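Local coordinates for protein BIFUNCTIONAL PROTEIN Proline utilization A (PutA) (Corynebacterium freiburgense, PDB 5UX5) that probably oxidises proline to glutamate in two steps, with an FAD-dependent proline dehydrogenase and an NAD-dependent aldehyde dehydrogenase in one chain, at residues A[594-599]-A[722-727]. Numbering follows the deposited sequence.
Sequences WNFPVA and GQKCSA. With NAD (nicotinamide-adenine-dinucleotide), chain F; SO4 (sulfate ion), chain G.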
loop_
_atom_site.group_PDB
_atom_site.type_symbol
_atom_site.label_atom_id
_atom_site.label_comp_id
_atom_site.label_asym_id
_atom_site.label_seq_id
_atom_site.Cartn_x
_atom_site.Cartn_y
_atom_site.Cartn_z
ATOM N N TRP A 594 -4.813 -9.586 -18.504
ATOM C CA TRP A 594 -4.789 -10.706 -17.566
ATOM C C TRP A 594 -4.160 -10.364 -16.217
ATOM O O TRP A 594 -4.503 -11.007 -15.229
ATOM C CB TRP A 594 -4.041 -11.910 -18.160
ATOM C CG TRP A 594 -2.744 -11.542 -18.750
ATOM C CD1 TRP A 594 -2.483 -11.374 -20.059
ATOM C CD2 TRP A 594 -1.519 -11.269 -18.056
ATOM N NE1 TRP A 594 -1.172 -11.016 -20.243
ATOM C CE2 TRP A 594 -0.557 -10.937 -19.027
ATOM C CE3 TRP A 594 -1.138 -11.285 -16.709
ATOM C CZ2 TRP A 594 0.749 -10.593 -18.704
ATOM C CZ3 TRP A 594 0.167 -10.937 -16.385
ATOM C CH2 TRP A 594 1.097 -10.601 -17.387
ATOM N N ASN A 595 -3.355 -9.303 -16.119
ATOM C CA ASN A 595 -2.607 -9.055 -14.894
ATOM C C ASN A 595 -3.496 -8.515 -13.779
ATOM O O ASN A 595 -3.180 -8.678 -12.598
ATOM C CB ASN A 595 -1.448 -8.098 -15.170
ATOM C CG ASN A 595 -1.915 -6.721 -15.587
ATOM O OD1 ASN A 595 -3.060 -6.546 -15.998
ATOM N ND2 ASN A 595 -1.041 -5.724 -15.453
ATOM N N PHE A 596 -4.570 -7.826 -14.129
ATOM C CA PHE A 596 -5.589 -7.370 -13.186
ATOM C C PHE A 596 -6.938 -7.858 -13.671
ATOM O O PHE A 596 -7.764 -7.069 -14.136
ATOM C CB PHE A 596 -5.583 -5.850 -13.058
ATOM C CG PHE A 596 -4.412 -5.315 -12.309
ATOM C CD1 PHE A 596 -4.454 -5.236 -10.921
ATOM C CD2 PHE A 596 -3.267 -4.903 -12.977
ATOM C CE1 PHE A 596 -3.394 -4.750 -10.215
ATOM C CE2 PHE A 596 -2.193 -4.404 -12.283
ATOM C CZ PHE A 596 -2.259 -4.323 -10.880
ATOM N N PRO A 597 -7.210 -9.158 -13.542
ATOM C CA PRO A 597 -8.344 -9.762 -14.251
ATOM C C PRO A 597 -9.710 -9.547 -13.634
ATOM O O PRO A 597 -10.690 -10.030 -14.210
ATOM C CB PRO A 597 -7.985 -11.244 -14.241
ATOM C CG PRO A 597 -7.285 -11.387 -12.953
ATOM C CD PRO A 597 -6.433 -10.162 -12.805
ATOM N N VAL A 598 -9.868 -8.794 -12.552
ATOM C CA VAL A 598 -11.195 -8.493 -12.035
ATOM C C VAL A 598 -11.481 -6.990 -12.031
ATOM O O VAL A 598 -12.516 -6.549 -12.525
ATOM C CB VAL A 598 -11.409 -9.112 -10.640
ATOM C CG1 VAL A 598 -12.775 -8.681 -10.065
ATOM C CG2 VAL A 598 -11.314 -10.657 -10.739
ATOM N N ALA A 599 -10.554 -6.186 -11.517
ATOM C CA ALA A 599 -10.809 -4.751 -11.404
ATOM C C ALA A 599 -10.808 -4.052 -12.765
ATOM O O ALA A 599 -11.665 -3.199 -13.038
ATOM C CB ALA A 599 -9.777 -4.113 -10.486
ATOM N N GLY A 722 6.443 -8.313 -11.115
ATOM C CA GLY A 722 6.688 -7.213 -12.036
ATOM C C GLY A 722 5.697 -7.077 -13.180
ATOM O O GLY A 722 5.973 -6.330 -14.131
ATOM N N GLN A 723 4.554 -7.768 -13.122
ATOM C CA GLN A 723 3.614 -7.830 -14.244
ATOM C C GLN A 723 2.564 -6.728 -14.113
ATOM O O GLN A 723 1.354 -6.964 -14.138
ATOM C CB GLN A 723 2.958 -9.210 -14.323
ATOM C CG GLN A 723 3.937 -10.414 -14.454
ATOM C CD GLN A 723 3.221 -11.762 -14.450
ATOM O OE1 GLN A 723 3.117 -12.436 -15.468
ATOM N NE2 GLN A 723 2.743 -12.162 -13.285
ATOM N N LYS A 724 3.049 -5.497 -13.998
ATOM C CA LYS A 724 2.179 -4.359 -13.782
ATOM C C LYS A 724 2.591 -3.233 -14.707
ATOM O O LYS A 724 3.781 -2.956 -14.869
ATOM C CB LYS A 724 2.226 -3.900 -12.313
ATOM C CG LYS A 724 1.489 -4.823 -11.334
ATOM C CD LYS A 724 1.717 -4.345 -9.929
ATOM C CE LYS A 724 0.993 -5.160 -8.876
ATOM N NZ LYS A 724 1.631 -4.881 -7.554
ATOM N N CYS A 725 1.591 -2.579 -15.310
ATOM C CA CYS A 725 1.852 -1.346 -16.041
ATOM C C CYS A 725 2.620 -0.343 -15.182
ATOM O O CYS A 725 3.417 0.449 -15.695
ATOM C CB CYS A 725 0.527 -0.748 -16.514
ATOM S SG CYS A 725 -0.428 -1.816 -17.607
ATOM N N SER A 726 2.431 -0.385 -13.874
ATOM C CA SER A 726 3.037 0.572 -12.958
ATOM C C SER A 726 4.328 0.098 -12.307
ATOM O O SER A 726 4.930 0.856 -11.547
ATOM C CB SER A 726 2.026 0.924 -11.883
ATOM O OG SER A 726 1.552 -0.267 -11.320
ATOM N N ALA A 727 4.758 -1.130 -12.573
ATOM C CA ALA A 727 5.877 -1.727 -11.857
ATOM C C ALA A 727 7.113 -0.844 -11.924
ATOM O O ALA A 727 7.310 -0.090 -12.874
ATOM C CB ALA A 727 6.191 -3.106 -12.445
HETATM P PA NAD F . -3.017 -7.398 -25.730
HETATM O O1A NAD F . -2.646 -5.879 -25.850
HETATM O O2A NAD F . -2.505 -8.173 -26.989
HETATM O O5B NAD F . -4.580 -7.568 -25.687
HETATM C C5B NAD F . -5.374 -7.163 -24.599
HETATM C C4B NAD F . -6.847 -7.450 -24.889
HETATM O O4B NAD F . -7.229 -7.186 -26.243
HETATM C C3B NAD F . -7.207 -8.867 -24.563
HETATM O O3B NAD F . -8.525 -8.978 -24.154
HETATM C C2B NAD F . -6.955 -9.459 -25.891
HETATM O O2B NAD F . -7.411 -10.757 -26.043
HETATM C C1B NAD F . -7.586 -8.444 -26.788
HETATM N N9A NAD F . -7.159 -8.582 -28.175
HETATM C C8A NAD F . -5.875 -8.446 -28.670
HETATM N N7A NAD F . -5.877 -8.651 -30.004
HETATM C C5A NAD F . -7.180 -8.930 -30.441
HETATM C C6A NAD F . -7.774 -9.200 -31.670
HETATM N N6A NAD F . -7.017 -9.268 -32.896
HETATM N N1A NAD F . -9.099 -9.415 -31.730
HETATM C C2A NAD F . -9.880 -9.380 -30.620
HETATM N N3A NAD F . -9.337 -9.112 -29.400
HETATM C C4A NAD F . -8.011 -8.886 -29.282
HETATM O O3 NAD F . -2.395 -7.891 -24.341
HETATM P PN NAD F . -1.713 -9.302 -23.975
HETATM O O1N NAD F . -1.506 -10.234 -25.151
HETATM O O2N NAD F . -2.677 -10.055 -23.106
HETATM O O5D NAD F . -0.328 -8.930 -23.245
HETATM C C5D NAD F . 0.619 -8.173 -23.986
HETATM C C4D NAD F . 1.505 -7.203 -23.198
HETATM O O4D NAD F . 0.832 -6.159 -22.535
HETATM C C3D NAD F . 2.367 -7.768 -22.123
HETATM O O3D NAD F . 3.346 -8.637 -22.559
HETATM C C2D NAD F . 2.972 -6.497 -21.675
HETATM O O2D NAD F . 4.167 -6.296 -22.342
HETATM C C1D NAD F . 1.914 -5.456 -21.962
HETATM S S SO4 G . -1.723 -0.079 -10.055
HETATM O O1 SO4 G . -1.558 -1.092 -9.008
HETATM O O2 SO4 G . -1.220 1.165 -9.474
HETATM O O3 SO4 G . -3.126 0.020 -10.512
HETATM O O4 SO4 G . -0.930 -0.467 -11.211
#
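N595 reaches across to the backbone of Q723 and joins two loops of the aldehyde dehydrogenase fold beside the NAD pocket. Segment 594-599 lies after strand 580-591 and ends at the start of helix 599-611. Loop 722-727 links helix 706-718 to strand 728-734. The single hydrogen bond between them runs from N595 ND2 to Q723 O, 3.0 Å long, with an N-H...O angle of 156°. The acceptor lies almost in the N595 amide plane, whereas ND2 sits somewhat tilted from the Q723 carbonyl plane. CG of N595 stands between its own backbone N and carbonyl carbon (chi1 65°), and this turns the amide toward the other loop. The bond helps to set the rotation of the amide.

The indole of W594 lies on one side of this link. Its CH2 corner is 3.3 Å from Q723 OE1. The two side chains cross at about a right angle, with the ring and amide planes 49° apart. Q723 OE1 accepts its hydrogen bond from I767 N, and Q723 NE2 binds H720 O. The amide is therefore held at both ends while W594 packs against it. At the pyrrole edge of the same indole, near the ring plane, CD1 of W594 is 3.3 Å from O2N of the NAD diphosphate.

F596 meets the aliphatic part of K724, also at about a right angle. F596 CZ is 3.8 Å from K724 CG. The extended lysine chain carries NZ onward to a salt bridge with E552. K548 forms a cation-pi contact with the F596 ring.

By family analogy, C725 is probably the nucleophile and N595 part of the oxyanion hole. N595 ND2 is 4.5 Å from C725 SG.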